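PDB 4B45: tubulin-like protein CetZ2 from Haloferax volcanii, which binds GTP, belongs to the tubulin/FtsZ superfamily of GTPases and is involved in controlling cell shape. Local coordinates for residues Asp33-Asn38 against Ser84-Arg89; Ile186-Gly191 against Leu225-Ala230; Ser261-Ala266 against Val314-Val319. All blocks are in the same frame, centred on the assembly; numbering follows the deposited sequence.

How the contacts relate
The three contacts follow one another along the chain and all reach the same mixed sheet. Contact 1 belongs to the GTPase domain; contact 2 sets the core helix on the C-terminal part of the sheet, where contact 3 also lies. The centre of contact 1 is 26 Å from that of contact 2 and 30 Å from that of contact 3, on the far side of the chain's centre from the latter. Contacts 2 and 3, centres 15 Å apart, touch through neighbouring strands, with Gly226 N 2.7 Å from Val314 O, a probable hydrogen bond. The bound GTP analogue lies about 11 Å from the side chain of Val190 in contact 2. Val35 in contact 1 is about 9 Å, between side chains, from the GTP-binding residue Gly13.

Contact 1: Asp33-Asn38 against Ser84-Arg89; sequences DAVAVN and SALDGR
Asp33 and Arg89 meet in a salt bridge, the polar part of this contact. Arg89 NH1 donates to Asp33 OD2 over 3.1 Å, and the bond is nearly straight (168°). The carboxylate oxygen offers its syn lone pair and lies at the edge of the guanidinium, in its plane, although the two flat groups are turned 73° from each other. The other oxygen, Asp33 OD1, turns back to its neighbouring amide Ala34 N in a short, bent bond. Arg89 CG stands anti to its carbonyl carbon (chi1 -56°) and the chain runs extended to NE, with its methylenes beside the acid: Arg89 CD is 3.2 Å from Asp33 OD2. Arginine suits this place by pairing a charged tip with an apolar stem.

The apolar part centres on Val35. Its CG2 presses on that stem, 3.5 Å from Arg89 CD, and the two side chains cross at about a right angle. The other methyl, Val35 CG1, meets Ala85 CB in a light touch at 4.3 Å. Leu86 reaches Val35 only loosely and also packs on Val4 and Ile6 of strand 3-8 and on Leu119 of helix 107-120. Thus the end of helix 68-85 and the loop after it pack on strand 31-38. The helix belongs to a beta-alpha-beta crossover from strand 50-53 to the parallel strand 96-102, passing strands 31-38 and 3-8, as in the Rossmann-like GTPase domain of tubulin and FtsZ.

Contact 2: Ile186-Gly191 against Leu225-Ala230; sequences IARRVG and LGYASA
Arg188, Arg189 and Val190 pack on Leu225 and Tyr227 in a buried helix-on-sheet contact, where helix 175-196 lies across strand 222-231. The two short axes approach to 9.0 Å at 102°. Leu225 and Tyr227, alternate residues of the strand, both start out toward the helix.

Tyr227 is the centrepiece. Its CG is anti to the backbone N (chi1 177°), and the ring rises beside the helix. Over one face sits the methylene Arg188 CD, 4.2 Å from the centroid of the Tyr227 ring, a CH-pi contact. The chain of Arg188 is bent at chi2 and chi3, and beyond CD its NH1 comes to 3.5 Å from Tyr227 CE2, while Tyr227 OH lies over one face of the guanidinium, offset toward the rim.

Arg189 packs at the root of the same ring. Its CG touches Tyr227 CB at 3.5 Å, and that carbon also lies over a face of the Arg189 guanidinium. Arg189 NH1 donates to Ala185 O, one turn back in the same helix, which gives the buried guanidinium a polar partner.

Leu225 packs alongside: its CD2 rests 3.4 Å from Arg189 O and 4.2 Å from Val190 CG2, and Leu161 of strand 159-164 touches both Leu225 and Val190. Helix 175-196 corresponds to the long core helix of the tubulin/FtsZ fold, which joins the GTPase and C-terminal domains and here also carries the GTP-binding Asn183.

Contact 3: Ser261-Ala266 against Val314-Val319; sequences SDADAA and VLLGGV
Ala265 and Gly317 form the hydrogen-bonded pair of an antiparallel ladder, joining strands 263-272 and 309-319, neighbours in the C-terminal part of the sheet. Gly317 N donates to Ala265 O at 2.8 Å, and Ala265 N returns a bond to Gly317 O at 3.1 Å. Asp264 N bonds mainly to Gly318 O at 3.2 Å, approaching from above the carbonyl plane, and only weakly to Gly317 O. Asp264 and Ala265 thus both face Gly317: a classic beta bulge. Next along the ladder, Ala266 and Leu316 are a non-hydrogen-bonded pair, where Ala266 CA lies 3.1 Å from Leu315 O in a CA-H...O contact.

Around this backbone core the side chains in contact are small, apart from Leu316. Leu316 CB comes to 4.0 Å from Ala263 CB and Leu316 CD2 to 4.1 Å from Ala266 CB, so one leucine covers two alanines on its face of the sheet. The chain turns corners at Asp264 and Gly318. Gly318 takes a left-handed conformation (phi 64°) that glycine adopts readily, and a CB there would clash with Asp264 CB.

Farther out, Asp262 centres an inverse gamma turn leading into the bulge, and its backbone is bonded to Glu320. Ser295 OG is hydrogen-bonded to Asp264 O, and Val289 and Thr293 of helix 279-293 pack on Ala266 and Leu316. Between these segments, then, cohesion comes chiefly from main-chain N-H and C=O groups, with two acceptors, one of them weak, sharing the bulge amide, while the small alanines let Leu316 lie against both.

Contact 1: Asp33-Asn38 against Ser84-Arg89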
loop_
_atom_site.group_PDB
_atom_site.type_symbol
_atom_site.label_atom_id
_atom_site.label_comp_id
_atom_site.label_asym_id
_atom_site.label_seq_id
_atom_site.Cartn_x
_atom_site.Cartn_y
_atom_site.Cartn_z
ATOM N N ASP A 33 3.181 2.452 -15.206
ATOM C CA ASP A 33 3.193 1.100 -15.737
ATOM C C ASP A 33 2.974 0.129 -14.601
ATOM O O ASP A 33 3.085 0.502 -13.434
ATOM C CB ASP A 33 4.520 0.802 -16.430
ATOM C CG ASP A 33 4.384 -0.248 -17.505
ATOM O OD1 ASP A 33 3.789 -1.315 -17.238
ATOM O OD2 ASP A 33 4.861 -0.001 -18.627
ATOM N N ALA A 34 2.653 -1.109 -14.951
ATOM C CA ALA A 34 2.420 -2.170 -13.974
ATOM C C ALA A 34 2.839 -3.494 -14.592
ATOM O O ALA A 34 2.506 -3.774 -15.741
ATOM C CB ALA A 34 0.950 -2.226 -13.583
ATOM N N VAL A 35 3.600 -4.283 -13.844
ATOM C CA VAL A 35 4.070 -5.578 -14.314
ATOM C C VAL A 35 3.857 -6.597 -13.207
ATOM O O VAL A 35 4.107 -6.303 -12.042
ATOM C CB VAL A 35 5.575 -5.540 -14.625
ATOM C CG1 VAL A 35 6.028 -6.855 -15.251
ATOM C CG2 VAL A 35 5.889 -4.404 -15.547
ATOM N N ALA A 36 3.412 -7.797 -13.557
ATOM C CA ALA A 36 3.308 -8.852 -12.556
ATOM C C ALA A 36 4.308 -9.960 -12.835
ATOM O O ALA A 36 4.448 -10.411 -13.967
ATOM C CB ALA A 36 1.886 -9.399 -12.476
ATOM N N VAL A 37 5.027 -10.358 -11.791
ATOM C CA VAL A 37 5.989 -11.432 -11.866
ATOM C C VAL A 37 5.480 -12.593 -11.013
ATOM O O VAL A 37 5.000 -12.384 -9.905
ATOM C CB VAL A 37 7.361 -10.987 -11.322
ATOM C CG1 VAL A 37 8.412 -12.074 -11.563
ATOM C CG2 VAL A 37 7.788 -9.660 -11.951
ATOM N N ASN A 38 5.591 -13.811 -11.525
ATOM C CA ASN A 38 5.127 -14.992 -10.794
ATOM C C ASN A 38 5.798 -16.245 -11.311
ATOM O O ASN A 38 6.505 -16.203 -12.316
ATOM C CB ASN A 38 3.619 -15.148 -10.934
ATOM C CG ASN A 38 2.994 -15.835 -9.743
ATOM O OD1 ASN A 38 3.641 -16.614 -9.044
ATOM N ND2 ASN A 38 1.729 -15.530 -9.493
ATOM N N SER A 84 14.494 -6.448 -16.897
ATOM C CA SER A 84 14.413 -6.088 -18.314
ATOM C C SER A 84 12.993 -5.798 -18.765
ATOM O O SER A 84 12.779 -5.104 -19.758
ATOM C CB SER A 84 15.027 -7.176 -19.185
ATOM O OG SER A 84 16.420 -7.243 -18.944
ATOM N N ALA A 85 12.020 -6.335 -18.038
ATOM C CA ALA A 85 10.639 -5.943 -18.258
ATOM C C ALA A 85 10.489 -4.473 -17.856
ATOM O O ALA A 85 9.693 -3.739 -18.435
ATOM C CB ALA A 85 9.688 -6.830 -17.457
ATOM N N LEU A 86 11.289 -4.046 -16.882
ATOM C CA LEU A 86 11.225 -2.682 -16.361
ATOM C C LEU A 86 11.987 -1.651 -17.179
ATOM O O LEU A 86 11.809 -0.453 -16.970
ATOM C CB LEU A 86 11.777 -2.644 -14.947
ATOM C CG LEU A 86 10.962 -3.353 -13.885
ATOM C CD1 LEU A 86 11.751 -3.290 -12.603
ATOM C CD2 LEU A 86 9.618 -2.668 -13.751
ATOM N N ASP A 87 12.855 -2.115 -18.074
ATOM C CA ASP A 87 13.671 -1.222 -18.891
ATOM C C ASP A 87 12.838 -0.112 -19.519
ATOM O O ASP A 87 13.021 1.064 -19.208
ATOM C CB ASP A 87 14.405 -2.006 -19.985
ATOM C CG ASP A 87 15.643 -2.719 -19.467
ATOM O OD1 ASP A 87 15.809 -2.805 -18.232
ATOM O OD2 ASP A 87 16.446 -3.198 -20.299
ATOM N N GLY A 88 11.907 -0.491 -20.385
ATOM C CA GLY A 88 11.071 0.480 -21.063
ATOM C C GLY A 88 9.858 0.888 -20.251
ATOM O O GLY A 88 8.943 1.528 -20.774
ATOM N N ARG A 89 9.847 0.525 -18.972
ATOM C CA ARG A 89 8.683 0.785 -18.124
ATOM C C ARG A 89 8.952 1.741 -16.961
ATOM O O ARG A 89 8.150 2.637 -16.705
ATOM C CB ARG A 89 8.069 -0.528 -17.639
ATOM C CG ARG A 89 7.708 -1.455 -18.786
ATOM C CD ARG A 89 6.787 -2.569 -18.350
ATOM N NE ARG A 89 6.635 -3.576 -19.392
ATOM C CZ ARG A 89 5.805 -3.460 -20.420
ATOM N NH1 ARG A 89 5.052 -2.379 -20.547
ATOM N NH2 ARG A 89 5.730 -4.424 -21.327
#

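Contact 2: Ile186-Gly191 against Leu225-Ala230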
loop_
_atom_site.group_PDB
_atom_site.type_symbol
_atom_site.label_atom_id
_atom_site.label_comp_id
_atom_site.label_asym_id
_atom_site.label_seq_id
_atom_site.Cartn_x
_atom_site.Cartn_y
_atom_site.Cartn_z
ATOM N N ILE A 186 -7.751 -0.898 -0.862
ATOM C CA ILE A 186 -6.358 -0.485 -0.833
ATOM C C ILE A 186 -6.068 0.364 -2.048
ATOM O O ILE A 186 -5.416 1.409 -1.948
ATOM C CB ILE A 186 -5.401 -1.673 -0.735
ATOM C CG1 ILE A 186 -5.476 -2.247 0.675
ATOM C CG2 ILE A 186 -3.971 -1.226 -0.995
ATOM C CD1 ILE A 186 -5.183 -1.206 1.747
ATOM N N ALA A 187 -6.599 -0.062 -3.187
ATOM C CA ALA A 187 -6.409 0.677 -4.422
ATOM C C ALA A 187 -6.893 2.125 -4.323
ATOM O O ALA A 187 -6.194 3.040 -4.755
ATOM C CB ALA A 187 -7.080 -0.023 -5.556
ATOM N N ARG A 188 -8.085 2.329 -3.765
ATOM C CA ARG A 188 -8.639 3.675 -3.604
ATOM C C ARG A 188 -7.765 4.546 -2.706
ATOM O O ARG A 188 -7.437 5.675 -3.059
ATOM C CB ARG A 188 -10.056 3.622 -3.032
ATOM C CG ARG A 188 -10.542 4.961 -2.507
ATOM C CD ARG A 188 -11.512 4.782 -1.340
ATOM N NE ARG A 188 -12.902 4.709 -1.779
ATOM C CZ ARG A 188 -13.909 4.281 -1.020
ATOM N NH1 ARG A 188 -13.689 3.871 0.223
ATOM N NH2 ARG A 188 -15.138 4.250 -1.512
ATOM N N ARG A 189 -7.391 4.007 -1.546
ATOM C CA ARG A 189 -6.473 4.668 -0.619
ATOM C C ARG A 189 -5.131 5.054 -1.228
ATOM O O ARG A 189 -4.693 6.198 -1.112
ATOM C CB ARG A 189 -6.194 3.766 0.583
ATOM C CG ARG A 189 -7.255 3.809 1.636
ATOM C CD ARG A 189 -7.232 2.541 2.441
ATOM N NE ARG A 189 -8.225 2.518 3.514
ATOM C CZ ARG A 189 -9.540 2.449 3.316
ATOM N NH1 ARG A 189 -10.042 2.424 2.081
ATOM N NH2 ARG A 189 -10.359 2.420 4.358
ATOM N N VAL A 190 -4.454 4.079 -1.823
ATOM C CA VAL A 190 -3.131 4.309 -2.395
ATOM C C VAL A 190 -3.229 5.191 -3.630
ATOM O O VAL A 190 -2.463 6.145 -3.782
ATOM C CB VAL A 190 -2.421 2.983 -2.715
ATOM C CG1 VAL A 190 -1.091 3.233 -3.434
ATOM C CG2 VAL A 190 -2.198 2.190 -1.429
ATOM N N GLY A 191 -4.197 4.886 -4.492
ATOM C CA GLY A 191 -4.431 5.669 -5.695
ATOM C C GLY A 191 -4.628 7.153 -5.415
ATOM O O GLY A 191 -4.073 7.997 -6.123
ATOM N N LEU A 225 -1.514 3.551 6.046
ATOM C CA LEU A 225 -2.265 4.552 5.309
ATOM C C LEU A 225 -3.699 4.566 5.778
ATOM O O LEU A 225 -4.409 3.591 5.606
ATOM C CB LEU A 225 -2.199 4.297 3.802
ATOM C CG LEU A 225 -2.868 5.396 2.957
ATOM C CD1 LEU A 225 -2.313 6.797 3.312
ATOM C CD2 LEU A 225 -2.751 5.142 1.444
ATOM N N GLY A 226 -4.116 5.676 6.381
ATOM C CA GLY A 226 -5.453 5.778 6.924
ATOM C C GLY A 226 -6.416 6.490 5.995
ATOM O O GLY A 226 -6.037 7.422 5.277
ATOM N N TYR A 227 -7.674 6.064 6.022
ATOM C CA TYR A 227 -8.707 6.714 5.228
ATOM C C TYR A 227 -10.069 6.724 5.937
ATOM O O TYR A 227 -10.473 5.730 6.558
ATOM C CB TYR A 227 -8.812 6.049 3.858
ATOM C CG TYR A 227 -9.911 6.598 2.977
ATOM C CD1 TYR A 227 -9.716 7.745 2.233
ATOM C CD2 TYR A 227 -11.145 5.957 2.890
ATOM C CE1 TYR A 227 -10.722 8.251 1.422
ATOM C CE2 TYR A 227 -12.158 6.454 2.091
ATOM C CZ TYR A 227 -11.940 7.605 1.362
ATOM O OH TYR A 227 -12.937 8.100 0.552
ATOM N N ALA A 228 -10.755 7.864 5.867
ATOM C CA ALA A 228 -12.157 7.958 6.288
ATOM C C ALA A 228 -12.838 9.129 5.591
ATOM O O ALA A 228 -12.182 10.118 5.249
ATOM C CB ALA A 228 -12.277 8.094 7.808
ATOM N N SER A 229 -14.148 9.021 5.378
ATOM C CA SER A 229 -14.885 10.072 4.671
ATOM C C SER A 229 -16.229 10.403 5.307
ATOM O O SER A 229 -16.756 9.652 6.127
ATOM C CB SER A 229 -15.095 9.705 3.202
ATOM O OG SER A 229 -16.097 8.710 3.069
ATOM N N ALA A 230 -16.780 11.542 4.910
ATOM C CA ALA A 230 -18.037 12.023 5.468
ATOM C C ALA A 230 -18.720 12.895 4.443
ATOM O O ALA A 230 -18.060 13.509 3.598
ATOM C CB ALA A 230 -17.776 12.824 6.710
#

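Contact 3: Ser261-Ala266 against Val314-Val319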
loop_
_atom_site.group_PDB
_atom_site.type_symbol
_atom_site.label_atom_id
_atom_site.label_comp_id
_atom_site.label_asym_id
_atom_site.label_seq_id
_atom_site.Cartn_x
_atom_site.Cartn_y
_atom_site.Cartn_z
ATOM N N SER A 261 -0.731 4.514 15.313
ATOM C CA SER A 261 -0.634 5.923 15.733
ATOM C C SER A 261 0.780 6.394 16.018
ATOM O O SER A 261 1.158 7.493 15.641
ATOM C CB SER A 261 -1.472 6.189 16.988
ATOM O OG SER A 261 -2.772 6.619 16.651
ATOM N N ASP A 262 1.547 5.571 16.723
ATOM C CA ASP A 262 2.874 5.964 17.168
ATOM C C ASP A 262 3.860 6.011 15.997
ATOM O O ASP A 262 4.585 5.055 15.749
ATOM C CB ASP A 262 3.346 5.006 18.258
ATOM C CG ASP A 262 4.668 5.408 18.860
ATOM O OD1 ASP A 262 5.183 6.487 18.499
ATOM O OD2 ASP A 262 5.190 4.641 19.702
ATOM N N ALA A 263 3.895 7.134 15.290
ATOM C CA ALA A 263 4.693 7.218 14.073
ATOM C C ALA A 263 5.705 8.359 14.083
ATOM O O ALA A 263 5.531 9.373 14.759
ATOM C CB ALA A 263 3.788 7.322 12.862
ATOM N N ASP A 264 6.768 8.178 13.315
ATOM C CA ASP A 264 7.831 9.159 13.240
ATOM C C ASP A 264 7.429 10.332 12.345
ATOM O O ASP A 264 7.844 11.464 12.568
ATOM C CB ASP A 264 9.120 8.492 12.728
ATOM C CG ASP A 264 10.260 9.482 12.550
ATOM O OD1 ASP A 264 10.835 9.924 13.570
ATOM O OD2 ASP A 264 10.582 9.822 11.390
ATOM N N ALA A 265 6.623 10.061 11.327
ATOM C CA ALA A 265 6.220 11.106 10.396
ATOM C C ALA A 265 4.791 10.868 9.950
ATOM O O ALA A 265 4.280 9.752 10.035
ATOM C CB ALA A 265 7.154 11.136 9.182
ATOM N N ALA A 266 4.140 11.922 9.481
ATOM C CA ALA A 266 2.773 11.793 9.029
ATOM C C ALA A 266 2.495 12.797 7.937
ATOM O O ALA A 266 3.110 13.862 7.887
ATOM C CB ALA A 266 1.812 12.005 10.185
ATOM N N VAL A 314 -4.524 9.878 5.617
ATOM C CA VAL A 314 -3.348 10.096 6.457
ATOM C C VAL A 314 -2.297 9.005 6.311
ATOM O O VAL A 314 -2.530 7.866 6.695
ATOM C CB VAL A 314 -3.730 10.180 7.933
ATOM C CG1 VAL A 314 -2.488 10.370 8.774
ATOM C CG2 VAL A 314 -4.712 11.341 8.161
ATOM N N LEU A 315 -1.134 9.374 5.773
ATOM C CA LEU A 315 0.003 8.469 5.650
ATOM C C LEU A 315 0.846 8.585 6.904
ATOM O O LEU A 315 1.195 9.690 7.316
ATOM C CB LEU A 315 0.849 8.836 4.419
ATOM C CG LEU A 315 2.135 8.021 4.209
ATOM C CD1 LEU A 315 1.826 6.529 3.982
ATOM C CD2 LEU A 315 3.006 8.591 3.069
ATOM N N LEU A 316 1.148 7.451 7.529
ATOM C CA LEU A 316 1.989 7.435 8.717
ATOM C C LEU A 316 3.271 6.686 8.419
ATOM O O LEU A 316 3.239 5.502 8.079
ATOM C CB LEU A 316 1.256 6.757 9.871
ATOM C CG LEU A 316 -0.099 7.381 10.216
ATOM C CD1 LEU A 316 -1.068 6.337 10.699
ATOM C CD2 LEU A 316 0.085 8.459 11.270
ATOM N N GLY A 317 4.404 7.361 8.560
ATOM C CA GLY A 317 5.677 6.741 8.242
ATOM C C GLY A 317 6.434 6.425 9.511
ATOM O O GLY A 317 6.295 7.133 10.508
ATOM N N GLY A 318 7.220 5.352 9.489
ATOM C CA GLY A 318 7.983 4.950 10.665
ATOM C C GLY A 318 7.097 4.560 11.830
ATOM O O GLY A 318 7.261 5.055 12.943
ATOM N N VAL A 319 6.141 3.676 11.566
ATOM C CA VAL A 319 5.209 3.217 12.587
ATOM C C VAL A 319 5.905 2.315 13.602
ATOM O O VAL A 319 6.738 1.486 13.236
ATOM C CB VAL A 319 4.054 2.465 11.932
ATOM C CG1 VAL A 319 3.162 1.806 12.982
ATOM C CG2 VAL A 319 3.267 3.417 11.017
#